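Local coordinates for protein SidF, inhibitor of growth family, member 3 (PDB 4FYE) that dephosphorylates phosphoinositides as a Legionella phosphatase, probably taking the 3-phosphate from phosphatidylinositol 3,4,5-trisphosphate, at residues A[76-81]-A[154-159]; A[189-194]-A[198-203]; A[243-248]-A[647-652]; A[380-385]-A[500-505]. The protein carries 1 engineered substitution. All blocks are in the same frame, centred on the assembly; numbering follows the deposited sequence.

Interaction 1. Residues A[76-81]-A[154-159]; sequences NNYIDN and QFTQAV
Phe155 faces Ile79 across two helical segments that run almost exactly parallel, 3° apart. The axes of these two segments come within 11.2 Å. This is wide spacing, and long side chains have to fill it. The Phe155 ring swings out anti to the backbone N (chi1 165°) and reaches across to helix 71-92. Ile79 CD1 sits over one ring face, 4.0 Å from the Phe155 ring centroid, in a CH-pi contact 28° off the normal. Ile79 CG2 adds a touch farther along the ring, 3.7 Å from Phe155 CZ. At the rim, Tyr78 CE2 lies 4.4 Å from Phe155 CD2. Next comes Thr156, whose methyl lies in the plane of the Tyr78 ring at its hydroxyl edge. The modelled spacing there is too tight to be trusted, so the detail is doubtful. Val159 comes last. It makes no contact with 76-81, but its CG2 covers the face of the Phe155 ring opposite Ile79 CD1. The aromatic ring is thus held between two aliphatic groups. Helix 98-119 packs against both partners, through Ala109 on Ile79 and Phe112 on Phe155. Three helices sharing an apolar core in this way form a small helical bundle.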
loop_
_atom_site.group_PDB
_atom_site.type_symbol
_atom_site.label_atom_id
_atom_site.label_comp_id
_atom_site.label_asym_id
_atom_site.label_seq_id
_atom_site.Cartn_x
_atom_site.Cartn_y
_atom_site.Cartn_z
ATOM N N ASN A 76 6.124 -17.712 -20.749
ATOM C CA ASN A 76 7.412 -17.096 -21.099
ATOM C C ASN A 76 8.015 -16.310 -19.960
ATOM O O ASN A 76 9.196 -16.456 -19.719
ATOM C CB ASN A 76 7.316 -16.183 -22.289
ATOM C CG ASN A 76 7.089 -16.922 -23.598
ATOM O OD1 ASN A 76 7.069 -18.130 -23.664
ATOM N ND2 ASN A 76 6.846 -16.170 -24.628
ATOM N N ASN A 77 7.222 -15.495 -19.255
ATOM C CA ASN A 77 7.696 -14.755 -18.083
ATOM C C ASN A 77 8.250 -15.675 -16.997
ATOM O O ASN A 77 9.345 -15.505 -16.490
ATOM C CB ASN A 77 6.566 -13.921 -17.482
ATOM C CG ASN A 77 6.179 -12.789 -18.382
ATOM O OD1 ASN A 77 6.935 -12.438 -19.283
ATOM N ND2 ASN A 77 4.993 -12.224 -18.167
ATOM N N TYR A 78 7.459 -16.654 -16.651
ATOM C CA TYR A 78 7.898 -17.683 -15.758
ATOM C C TYR A 78 9.136 -18.334 -16.206
ATOM O O TYR A 78 10.002 -18.439 -15.402
ATOM C CB TYR A 78 6.842 -18.759 -15.576
ATOM C CG TYR A 78 7.257 -19.709 -14.494
ATOM C CD1 TYR A 78 6.973 -19.442 -13.179
ATOM C CD2 TYR A 78 7.965 -20.868 -14.789
ATOM C CE1 TYR A 78 7.340 -20.328 -12.188
ATOM C CE2 TYR A 78 8.311 -21.743 -13.811
ATOM C CZ TYR A 78 7.999 -21.441 -12.512
ATOM O OH TYR A 78 8.342 -22.302 -11.520
ATOM N N ILE A 79 9.239 -18.788 -17.472
ATOM C CA ILE A 79 10.465 -19.451 -17.891
ATOM C C ILE A 79 11.695 -18.517 -17.682
ATOM O O ILE A 79 12.664 -18.880 -17.030
ATOM C CB ILE A 79 10.441 -19.891 -19.359
ATOM C CG1 ILE A 79 9.226 -20.755 -19.764
ATOM C CG2 ILE A 79 11.735 -20.540 -19.752
ATOM C CD1 ILE A 79 9.102 -22.101 -19.169
ATOM N N ASP A 80 11.631 -17.305 -18.212
ATOM C CA ASP A 80 12.771 -16.422 -18.322
ATOM C C ASP A 80 13.194 -15.956 -16.962
ATOM O O ASP A 80 14.399 -15.842 -16.702
ATOM C CB ASP A 80 12.430 -15.166 -19.164
ATOM C CG ASP A 80 12.229 -15.476 -20.656
ATOM O OD1 ASP A 80 12.642 -16.565 -21.141
ATOM O OD2 ASP A 80 11.635 -14.624 -21.363
ATOM N N ASN A 81 12.207 -15.655 -16.117
ATOM C CA ASN A 81 12.491 -15.079 -14.808
ATOM C C ASN A 81 13.103 -16.153 -13.885
ATOM O O ASN A 81 14.012 -15.871 -13.166
ATOM C CB ASN A 81 11.283 -14.365 -14.193
ATOM C CG ASN A 81 10.903 -13.050 -14.935
ATOM O OD1 ASN A 81 11.741 -12.369 -15.491
ATOM N ND2 ASN A 81 9.634 -12.703 -14.920
ATOM N N GLN A 154 7.182 -29.538 -14.819
ATOM C CA GLN A 154 8.301 -30.321 -15.389
ATOM C C GLN A 154 9.530 -29.419 -15.664
ATOM O O GLN A 154 10.694 -29.786 -15.366
ATOM C CB GLN A 154 7.834 -31.060 -16.602
ATOM C CG GLN A 154 6.813 -32.161 -16.298
ATOM C CD GLN A 154 6.150 -32.593 -17.582
ATOM O OE1 GLN A 154 6.212 -31.861 -18.554
ATOM N NE2 GLN A 154 5.548 -33.787 -17.622
ATOM N N PHE A 155 9.286 -28.195 -16.138
ATOM C CA PHE A 155 10.437 -27.349 -16.457
ATOM C C PHE A 155 11.229 -26.999 -15.202
ATOM O O PHE A 155 12.441 -27.109 -15.187
ATOM C CB PHE A 155 10.039 -26.075 -17.224
ATOM C CG PHE A 155 11.123 -25.003 -17.262
ATOM C CD1 PHE A 155 12.331 -25.208 -17.952
ATOM C CD2 PHE A 155 10.953 -23.810 -16.586
ATOM C CE1 PHE A 155 13.315 -24.214 -17.981
ATOM C CE2 PHE A 155 11.913 -22.813 -16.608
ATOM C CZ PHE A 155 13.095 -23.000 -17.303
ATOM N N THR A 156 10.528 -26.542 -14.171
ATOM C CA THR A 156 11.184 -26.195 -12.921
ATOM C C THR A 156 11.888 -27.401 -12.250
ATOM O O THR A 156 12.980 -27.271 -11.753
ATOM C CB THR A 156 10.266 -25.369 -11.935
ATOM O OG1 THR A 156 9.766 -26.182 -10.883
ATOM C CG2 THR A 156 9.115 -24.730 -12.600
ATOM N N GLN A 157 11.294 -28.581 -12.266
ATOM C CA GLN A 157 11.972 -29.756 -11.705
ATOM C C GLN A 157 13.335 -29.987 -12.387
ATOM O O GLN A 157 14.321 -30.485 -11.760
ATOM C CB GLN A 157 11.039 -30.963 -11.813
ATOM C CG GLN A 157 11.656 -32.292 -11.400
ATOM C CD GLN A 157 11.055 -33.487 -12.149
ATOM O OE1 GLN A 157 10.295 -33.332 -13.143
ATOM N NE2 GLN A 157 11.375 -34.686 -11.673
ATOM N N ALA A 158 13.395 -29.595 -13.661
ATOM C CA ALA A 158 14.533 -29.901 -14.524
ATOM C C ALA A 158 15.574 -28.842 -14.393
ATOM O O ALA A 158 16.740 -29.084 -14.628
ATOM C CB ALA A 158 14.115 -30.003 -15.981
ATOM N N VAL A 159 15.149 -27.650 -14.040
ATOM C CA VAL A 159 16.067 -26.562 -13.758
ATOM C C VAL A 159 16.731 -26.827 -12.414
ATOM O O VAL A 159 17.862 -26.373 -12.185
ATOM C CB VAL A 159 15.320 -25.213 -13.642
ATOM C CG1 VAL A 159 16.270 -24.074 -13.365
ATOM C CG2 VAL A 159 14.576 -24.900 -14.899
#

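Interaction 2. Residues A[189-194]-A[198-203]; sequences FKAPNS and EEQFIM
Phe189 and Gln200 pair at the end of a beta-hairpin, where strand 184-189 gives way to the loop leading into strand 199-206. They form an antiparallel hydrogen-bonded pair. Phe189 N donates to Gln200 O at 3.1 Å, nearly straight at 172°. The return bond, Gln200 N to Phe189 O, is shorter at 2.8 Å but more bent. Both side chains leave on the same face of the sheet. The Phe189 ring takes the crowded chi1 position (56°), with CG between the backbone N and the carbonyl carbon. That turns the ring over its cross-strand partner, with Gln200 CB above one face near the rim. Ile202 comes in at the ring edge, its CD1 3.9 Å from Phe189 CE1. Leu696 of helix 692-699 also packs on Phe189. Past the strand end, a type II turn from Ala191 to Ser194 carries the chain round. Ala191 CB rests 4.0 Å from Gln200 CG. The carboxylates of the returning strand turn to other partners: Glu199 forms a salt bridge with Arg188, and Glu198 is hydrogen-bonded to His255. Lys190 closes the loop with its chain bent at chi3 and chi4, which folds the ammonium back over the hairpin. Its NZ donates to Glu198 O at 3.1 Å, lying in the plane of that carbonyl.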
loop_
_atom_site.group_PDB
_atom_site.type_symbol
_atom_site.label_atom_id
_atom_site.label_comp_id
_atom_site.label_asym_id
_atom_site.label_seq_id
_atom_site.Cartn_x
_atom_site.Cartn_y
_atom_site.Cartn_z
ATOM N N PHE A 189 -4.573 5.673 -19.367
ATOM C CA PHE A 189 -5.896 5.421 -19.959
ATOM C C PHE A 189 -6.841 6.658 -19.851
ATOM O O PHE A 189 -6.760 7.409 -18.895
ATOM C CB PHE A 189 -6.600 4.225 -19.239
ATOM C CG PHE A 189 -6.754 4.410 -17.706
ATOM C CD1 PHE A 189 -5.690 4.147 -16.835
ATOM C CD2 PHE A 189 -7.973 4.872 -17.147
ATOM C CE1 PHE A 189 -5.789 4.388 -15.444
ATOM C CE2 PHE A 189 -8.093 5.090 -15.750
ATOM C CZ PHE A 189 -7.011 4.805 -14.896
ATOM N N LYS A 190 -7.778 6.822 -20.781
ATOM C CA LYS A 190 -8.886 7.766 -20.610
ATOM C C LYS A 190 -10.005 7.184 -19.741
ATOM O O LYS A 190 -10.732 6.305 -20.165
ATOM C CB LYS A 190 -9.414 8.196 -21.981
ATOM C CG LYS A 190 -8.415 9.048 -22.784
ATOM C CD LYS A 190 -8.695 9.135 -24.313
ATOM C CE LYS A 190 -9.675 10.254 -24.673
ATOM N NZ LYS A 190 -9.260 11.639 -24.242
ATOM N N ALA A 191 -10.137 7.647 -18.506
ATOM C CA ALA A 191 -11.300 7.298 -17.708
ATOM C C ALA A 191 -12.584 7.817 -18.350
ATOM O O ALA A 191 -12.569 8.831 -19.052
ATOM C CB ALA A 191 -11.156 7.897 -16.337
ATOM N N PRO A 192 -13.708 7.156 -18.086
ATOM C CA PRO A 192 -15.019 7.720 -18.464
ATOM C C PRO A 192 -15.232 9.218 -18.084
ATOM O O PRO A 192 -14.978 9.605 -16.922
ATOM C CB PRO A 192 -16.028 6.829 -17.711
ATOM C CG PRO A 192 -15.247 5.916 -16.840
ATOM C CD PRO A 192 -13.823 5.915 -17.296
ATOM N N ASN A 193 -15.723 10.021 -19.046
ATOM C CA ASN A 193 -15.874 11.505 -18.903
ATOM C C ASN A 193 -14.547 12.258 -18.845
ATOM O O ASN A 193 -14.481 13.384 -18.286
ATOM C CB ASN A 193 -16.709 11.990 -17.675
ATOM C CG ASN A 193 -18.020 11.259 -17.497
ATOM O OD1 ASN A 193 -18.248 10.645 -16.450
ATOM N ND2 ASN A 193 -18.888 11.330 -18.487
ATOM N N SER A 194 -13.485 11.671 -19.381
ATOM C CA SER A 194 -12.242 12.437 -19.447
ATOM C C SER A 194 -12.476 13.537 -20.463
ATOM O O SER A 194 -13.398 13.438 -21.260
ATOM C CB SER A 194 -11.033 11.577 -19.829
ATOM O OG SER A 194 -11.133 11.120 -21.164
ATOM N N GLU A 198 -7.025 15.207 -22.718
ATOM C CA GLU A 198 -6.730 14.754 -21.334
ATOM C C GLU A 198 -6.690 13.215 -21.170
ATOM O O GLU A 198 -7.266 12.484 -21.969
ATOM C CB GLU A 198 -7.615 15.467 -20.268
ATOM C CG GLU A 198 -6.939 16.731 -19.736
ATOM C CD GLU A 198 -7.759 17.569 -18.760
ATOM O OE1 GLU A 198 -8.560 17.030 -17.959
ATOM O OE2 GLU A 198 -7.561 18.820 -18.776
ATOM N N GLU A 199 -5.950 12.733 -20.182
ATOM C CA GLU A 199 -5.957 11.299 -19.856
ATOM C C GLU A 199 -5.566 11.061 -18.415
ATOM O O GLU A 199 -4.870 11.885 -17.809
ATOM C CB GLU A 199 -5.056 10.485 -20.790
ATOM C CG GLU A 199 -3.553 10.754 -20.666
ATOM C CD GLU A 199 -2.712 9.710 -21.422
ATOM O OE1 GLU A 199 -1.461 9.726 -21.337
ATOM O OE2 GLU A 199 -3.303 8.838 -22.100
ATOM N N GLN A 200 -5.983 9.921 -17.882
ATOM C CA GLN A 200 -5.645 9.617 -16.533
ATOM C C GLN A 200 -4.446 8.645 -16.430
ATOM O O GLN A 200 -4.012 8.058 -17.439
ATOM C CB GLN A 200 -6.894 9.069 -15.844
ATOM C CG GLN A 200 -7.921 10.116 -15.390
ATOM C CD GLN A 200 -8.515 10.936 -16.537
ATOM O OE1 GLN A 200 -8.468 12.177 -16.475
ATOM N NE2 GLN A 200 -9.099 10.265 -17.579
ATOM N N PHE A 201 -3.910 8.466 -15.215
ATOM C CA PHE A 201 -2.805 7.498 -14.991
ATOM C C PHE A 201 -2.794 7.033 -13.544
ATOM O O PHE A 201 -3.317 7.724 -12.646
ATOM C CB PHE A 201 -1.450 8.102 -15.275
ATOM C CG PHE A 201 -1.171 9.312 -14.460
ATOM C CD1 PHE A 201 -1.503 10.563 -14.937
ATOM C CD2 PHE A 201 -0.531 9.209 -13.224
ATOM C CE1 PHE A 201 -1.242 11.713 -14.162
ATOM C CE2 PHE A 201 -0.278 10.328 -12.444
ATOM C CZ PHE A 201 -0.642 11.576 -12.902
ATOM N N ILE A 202 -2.159 5.878 -13.334
ATOM C CA ILE A 202 -1.821 5.388 -12.031
ATOM C C ILE A 202 -0.405 4.827 -12.113
ATOM O O ILE A 202 -0.090 4.093 -13.046
ATOM C CB ILE A 202 -2.712 4.199 -11.613
ATOM C CG1 ILE A 202 -4.188 4.524 -11.717
ATOM C CG2 ILE A 202 -2.385 3.794 -10.159
ATOM C CD1 ILE A 202 -5.008 3.264 -11.817
ATOM N N MET A 203 0.421 5.110 -11.106
ATOM C CA MET A 203 1.746 4.547 -11.090
ATOM C C MET A 203 2.157 4.060 -9.705
ATOM O O MET A 203 1.545 4.422 -8.738
ATOM C CB MET A 203 2.743 5.540 -11.626
ATOM C CG MET A 203 2.590 6.940 -11.089
ATOM S SD MET A 203 4.013 7.920 -11.700
ATOM C CE MET A 203 3.489 8.584 -13.291
#

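Interaction 3. Residues A[243-248]-A[647-652]; sequences NSSMAR and KSNNDR. With PO4 (phosphate ion), chain B.
Phosphate oxygen O1 is gripped twice by Arg652, by the backbone N at 2.9 Å and by the side-chain NE at 2.7 Å. This is the phosphate-binding P-loop of a CX5R phosphatase, lying between strand 641-645 and helix 652-668. Ser646, which also bonds the ion, stands at the cysteine position of that motif and is probably the engineered residue. The guanidinium meets the ion with its edge: NE takes O1, while NH2 of Arg652 reaches O2 at 2.9 Å in a straight bond of 167°. O2 has a second donor in the N of Lys647. O4 is held by Asp651 N at 3.0 Å and more weakly by Asn649 N. The backbone N-H groups thus turn inward round the anion. Such a cradle would suit a substrate phosphate in the same place. Asp651 is tied down through OD1 to the N of Lys718. The loop before strand 247-254 touches this phosphate loop through Ser245. There Ser245 has a left-handed backbone, and its hydroxyl points anti to the backbone N (chi1 152°). Ser245 OG gives a weak 3.3 Å hydrogen bond to Ser648 O and lies equally near Asn649 CB.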
loop_
_atom_site.group_PDB
_atom_site.type_symbol
_atom_site.label_atom_id
_atom_site.label_comp_id
_atom_site.label_asym_id
_atom_site.label_seq_id
_atom_site.Cartn_x
_atom_site.Cartn_y
_atom_site.Cartn_z
ATOM N N ASN A 243 11.934 -3.537 4.894
ATOM C CA ASN A 243 10.617 -3.672 4.271
ATOM C C ASN A 243 10.641 -4.157 2.801
ATOM O O ASN A 243 11.657 -4.081 2.087
ATOM C CB ASN A 243 9.873 -2.332 4.357
ATOM C CG ASN A 243 9.322 -2.085 5.738
ATOM O OD1 ASN A 243 8.644 -2.951 6.287
ATOM N ND2 ASN A 243 9.630 -0.917 6.325
ATOM N N SER A 244 9.518 -4.662 2.339
ATOM C CA SER A 244 9.446 -4.921 0.916
ATOM C C SER A 244 8.029 -4.810 0.417
ATOM O O SER A 244 7.052 -4.716 1.201
ATOM C CB SER A 244 10.179 -6.230 0.458
ATOM O OG SER A 244 9.638 -7.415 1.042
ATOM N N SER A 245 7.971 -4.783 -0.910
ATOM C CA SER A 245 6.773 -4.462 -1.657
ATOM C C SER A 245 6.241 -3.047 -1.270
ATOM O O SER A 245 5.024 -2.820 -1.329
ATOM C CB SER A 245 5.740 -5.617 -1.512
ATOM O OG SER A 245 4.381 -5.200 -1.640
ATOM N N MET A 246 7.131 -2.110 -0.872
ATOM C CA MET A 246 6.663 -0.725 -0.615
ATOM C C MET A 246 6.785 0.127 -1.829
ATOM O O MET A 246 7.868 0.346 -2.358
ATOM C CB MET A 246 7.329 -0.020 0.566
ATOM C CG MET A 246 6.415 0.984 1.229
ATOM S SD MET A 246 7.034 1.550 2.815
ATOM C CE MET A 246 5.903 2.922 3.043
ATOM N N ALA A 247 5.654 0.634 -2.267
ATOM C CA ALA A 247 5.670 1.538 -3.378
ATOM C C ALA A 247 4.790 2.753 -3.082
ATOM O O ALA A 247 3.809 2.674 -2.308
ATOM C CB ALA A 247 5.129 0.809 -4.628
ATOM N N ARG A 248 5.107 3.838 -3.758
ATOM C CA ARG A 248 4.399 5.063 -3.631
ATOM C C ARG A 248 3.382 4.977 -4.769
ATOM O O ARG A 248 3.740 4.730 -5.941
ATOM C CB ARG A 248 5.363 6.230 -3.881
ATOM C CG ARG A 248 4.700 7.609 -3.899
ATOM C CD ARG A 248 4.483 8.077 -2.411
ATOM N NE ARG A 248 4.108 9.462 -2.445
ATOM C CZ ARG A 248 4.986 10.456 -2.493
ATOM N NH1 ARG A 248 6.280 10.181 -2.419
ATOM N NH2 ARG A 248 4.563 11.716 -2.610
ATOM N N LYS A 647 -0.313 -9.900 3.870
ATOM C CA LYS A 647 0.984 -10.528 4.204
ATOM C C LYS A 647 2.067 -10.061 3.240
ATOM O O LYS A 647 2.960 -9.341 3.652
ATOM C CB LYS A 647 0.902 -12.071 4.305
ATOM C CG LYS A 647 2.187 -12.722 4.801
ATOM C CD LYS A 647 1.976 -14.155 5.268
ATOM C CE LYS A 647 2.757 -14.381 6.576
ATOM N NZ LYS A 647 3.181 -15.776 6.922
ATOM N N SER A 648 1.952 -10.444 1.972
ATOM C CA SER A 648 2.894 -9.989 0.933
ATOM C C SER A 648 2.452 -8.713 0.143
ATOM O O SER A 648 3.225 -8.169 -0.638
ATOM C CB SER A 648 3.108 -11.141 -0.060
ATOM O OG SER A 648 1.882 -11.398 -0.765
ATOM N N ASN A 649 1.181 -8.370 0.278
ATOM C CA ASN A 649 0.591 -7.214 -0.374
ATOM C C ASN A 649 0.280 -7.452 -1.839
ATOM O O ASN A 649 -0.163 -6.559 -2.536
ATOM C CB ASN A 649 1.468 -5.980 -0.229
ATOM C CG ASN A 649 0.682 -4.707 -0.408
ATOM O OD1 ASN A 649 -0.366 -4.531 0.199
ATOM N ND2 ASN A 649 1.171 -3.824 -1.261
ATOM N N ASN A 650 0.529 -8.662 -2.302
ATOM C CA ASN A 650 0.173 -9.053 -3.652
ATOM C C ASN A 650 -1.326 -9.108 -3.911
ATOM O O ASN A 650 -1.780 -8.799 -5.002
ATOM C CB ASN A 650 0.837 -10.373 -4.028
ATOM C CG ASN A 650 2.311 -10.215 -4.302
ATOM O OD1 ASN A 650 2.744 -9.198 -4.827
ATOM N ND2 ASN A 650 3.089 -11.216 -3.939
ATOM N N ASP A 651 -2.087 -9.560 -2.925
ATOM C CA ASP A 651 -3.477 -9.886 -3.171
ATOM C C ASP A 651 -4.532 -9.004 -2.515
ATOM O O ASP A 651 -5.123 -8.169 -3.171
ATOM C CB ASP A 651 -3.708 -11.355 -2.838
ATOM C CG ASP A 651 -2.553 -12.229 -3.275
ATOM O OD1 ASP A 651 -2.330 -12.361 -4.490
ATOM O OD2 ASP A 651 -1.856 -12.778 -2.406
ATOM N N ARG A 652 -4.772 -9.189 -1.225
ATOM C CA ARG A 652 -5.836 -8.455 -0.546
ATOM C C ARG A 652 -5.607 -6.951 -0.527
ATOM O O ARG A 652 -6.524 -6.177 -0.730
ATOM C CB ARG A 652 -6.016 -8.967 0.879
ATOM C CG ARG A 652 -7.031 -10.080 1.012
ATOM C CD ARG A 652 -6.905 -10.783 2.345
ATOM N NE ARG A 652 -5.521 -11.076 2.678
ATOM C CZ ARG A 652 -5.141 -11.718 3.771
ATOM N NH1 ARG A 652 -6.040 -12.129 4.640
ATOM N NH2 ARG A 652 -3.864 -11.948 3.995
HETATM P P PO4 B . -2.229 -11.383 0.664
HETATM O O1 PO4 B . -3.748 -11.181 0.623
HETATM O O2 PO4 B . -1.739 -11.461 2.105
HETATM O O3 PO4 B . -1.720 -12.667 -0.008
HETATM O O4 PO4 B . -1.540 -10.195 -0.034
#

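Interaction 4. Residues A[380-385]-A[500-505]; sequences VRQMMD and GAYREA
Tyr502 carries this contact, with Met383 and Gln382 meeting it from helix 373-387. The tyrosine sits on helix 482-514, part of a predicted coiled coil. Its side chain sets off toward helix 373-387, with CG anti to the backbone N (chi1 176°). Met383 folds to reach it. Bends at chi2 and chi3 bring the terminal methyl round to the ring edge. There Met383 CE lies in the ring plane, 3.6 Å from Tyr502 CE2. The methyl touches the rim beside the hydroxyl and does not stack on a face. Gln382 comes from the neighbouring position with an extended chain. Its amide ends beside the hydroxyl, with Gln382 CD 3.8 Å from Tyr502 OH. The amide and ring planes lie only 7° apart, though the two side chains cross at about a right angle. Other helices fill in round this small interface. Val532 and Glu536 of helix 522-583 touch Tyr502, while Thr294 and Leu295 of helix 284-311 touch Met383. Asp385 O also accepts a hydrogen bond from Lys499, a further tie to helix 482-514. The backbones remain well apart, Met383 CA lying 8.5 Å from Arg503 CA. The secure part of the contact is a methyl packed at a ring edge. The amide lies beside the hydroxyl, so the chemistry implies mainly packing, with little polar hold established between the two segments.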
loop_
_atom_site.group_PDB
_atom_site.type_symbol
_atom_site.label_atom_id
_atom_site.label_comp_id
_atom_site.label_asym_id
_atom_site.label_seq_id
_atom_site.Cartn_x
_atom_site.Cartn_y
_atom_site.Cartn_z
ATOM N N VAL A 380 2.478 -5.214 14.804
ATOM C CA VAL A 380 2.619 -4.004 14.033
ATOM C C VAL A 380 1.885 -2.954 14.824
ATOM O O VAL A 380 2.432 -1.870 15.102
ATOM C CB VAL A 380 2.081 -4.175 12.585
ATOM C CG1 VAL A 380 1.825 -2.826 11.949
ATOM C CG2 VAL A 380 3.021 -5.009 11.714
ATOM N N ARG A 381 0.676 -3.290 15.264
ATOM C CA ARG A 381 -0.098 -2.377 16.105
ATOM C C ARG A 381 0.652 -1.955 17.397
ATOM O O ARG A 381 0.592 -0.818 17.807
ATOM C CB ARG A 381 -1.501 -2.956 16.338
ATOM C CG ARG A 381 -2.016 -2.929 17.753
ATOM C CD ARG A 381 -2.620 -1.602 18.114
ATOM N NE ARG A 381 -2.150 -1.156 19.422
ATOM C CZ ARG A 381 -1.492 -1.876 20.342
ATOM N NH1 ARG A 381 -1.191 -3.153 20.153
ATOM N NH2 ARG A 381 -1.128 -1.299 21.477
ATOM N N GLN A 382 1.432 -2.844 17.975
ATOM C CA GLN A 382 2.190 -2.518 19.179
ATOM C C GLN A 382 3.392 -1.595 18.872
ATOM O O GLN A 382 3.648 -0.600 19.599
ATOM C CB GLN A 382 2.605 -3.836 19.834
ATOM C CG GLN A 382 3.726 -3.785 20.845
ATOM C CD GLN A 382 3.910 -5.099 21.603
ATOM O OE1 GLN A 382 4.300 -5.081 22.783
ATOM N NE2 GLN A 382 3.605 -6.244 20.949
ATOM N N MET A 383 4.115 -1.897 17.789
ATOM C CA MET A 383 5.258 -1.061 17.392
ATOM C C MET A 383 4.826 0.353 16.864
ATOM O O MET A 383 5.443 1.360 17.182
ATOM C CB MET A 383 6.222 -1.820 16.455
ATOM C CG MET A 383 6.600 -3.231 16.903
ATOM S SD MET A 383 7.380 -3.461 18.549
ATOM C CE MET A 383 6.132 -2.905 19.663
ATOM N N MET A 384 3.748 0.422 16.093
ATOM C CA MET A 384 3.172 1.711 15.742
ATOM C C MET A 384 2.866 2.532 16.980
ATOM O O MET A 384 3.196 3.734 17.028
ATOM C CB MET A 384 1.904 1.572 14.846
ATOM C CG MET A 384 2.180 1.120 13.406
ATOM S SD MET A 384 0.644 1.018 12.445
ATOM C CE MET A 384 0.245 2.741 12.593
ATOM N N ASP A 385 2.230 1.913 17.976
ATOM C CA ASP A 385 1.888 2.641 19.229
ATOM C C ASP A 385 3.119 2.911 20.109
ATOM O O ASP A 385 3.105 3.844 20.922
ATOM C CB ASP A 385 0.805 1.917 20.053
ATOM C CG ASP A 385 -0.631 2.398 19.746
ATOM O OD1 ASP A 385 -0.846 3.562 19.295
ATOM O OD2 ASP A 385 -1.565 1.571 19.965
ATOM N N GLY A 500 9.283 4.799 25.567
ATOM C CA GLY A 500 10.684 5.116 25.219
ATOM C C GLY A 500 11.637 4.036 25.724
ATOM O O GLY A 500 12.432 3.455 24.947
ATOM N N ALA A 501 11.512 3.738 27.023
ATOM C CA ALA A 501 12.272 2.686 27.680
ATOM C C ALA A 501 12.085 1.329 26.961
ATOM O O ALA A 501 13.052 0.590 26.731
ATOM C CB ALA A 501 11.882 2.605 29.160
ATOM N N TYR A 502 10.860 1.018 26.553
ATOM C CA TYR A 502 10.635 -0.232 25.825
ATOM C C TYR A 502 11.370 -0.331 24.453
ATOM O O TYR A 502 11.974 -1.379 24.116
ATOM C CB TYR A 502 9.129 -0.448 25.684
ATOM C CG TYR A 502 8.738 -1.625 24.885
ATOM C CD1 TYR A 502 8.931 -2.932 25.377
ATOM C CD2 TYR A 502 8.132 -1.467 23.639
ATOM C CE1 TYR A 502 8.557 -4.049 24.645
ATOM C CE2 TYR A 502 7.738 -2.578 22.892
ATOM C CZ TYR A 502 7.956 -3.856 23.392
ATOM O OH TYR A 502 7.567 -4.951 22.625
ATOM N N ARG A 503 11.312 0.732 23.654
ATOM C CA ARG A 503 11.955 0.693 22.337
ATOM C C ARG A 503 13.449 0.488 22.500
ATOM O O ARG A 503 14.047 -0.400 21.873
ATOM C CB ARG A 503 11.753 1.990 21.562
ATOM C CG ARG A 503 10.345 2.252 21.087
ATOM C CD ARG A 503 10.303 3.532 20.271
ATOM N NE ARG A 503 10.310 4.730 21.113
ATOM C CZ ARG A 503 11.372 5.500 21.285
ATOM N NH1 ARG A 503 12.541 5.215 20.663
ATOM N NH2 ARG A 503 11.264 6.558 22.073
ATOM N N GLU A 504 14.043 1.326 23.353
ATOM C CA GLU A 504 15.496 1.348 23.497
ATOM C C GLU A 504 15.951 -0.024 23.990
ATOM O O GLU A 504 16.880 -0.632 23.455
ATOM C CB GLU A 504 15.939 2.519 24.394
ATOM C CG GLU A 504 17.026 3.432 23.779
ATOM C CD GLU A 504 16.968 3.669 22.223
ATOM O OE1 GLU A 504 17.903 3.228 21.489
ATOM O OE2 GLU A 504 16.023 4.326 21.700
ATOM N N ALA A 505 15.214 -0.550 24.952
ATOM C CA ALA A 505 15.517 -1.836 25.490
ATOM C C ALA A 505 15.458 -2.940 24.408
ATOM O O ALA A 505 16.358 -3.760 24.288
ATOM C CB ALA A 505 14.552 -2.101 26.612
#

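In the fold
Interactions 1 and 4 are buried contacts between helices, and both turn on an aromatic side chain bridging widely spaced backbones. Interaction 1 is almost wholly apolar, whereas interaction 4 brings an amide beside a phenol. Interactions 2 and 3 are partly buried. Paired strand backbones join interaction 2. The segments of interaction 3 meet by one weak hydrogen bond, while the 647-652 loop holds the phosphate. Both reach the same sheet, through neighbouring strands 199-206 and 247-254. Interaction 3 lies nearest the middle of the chain, its centre about 6 Å away, and joins residues nearly 400 positions apart. The segments of interaction 4 fall within that span. Interactions 2 and 4 lie on opposite sides of the chain's centre.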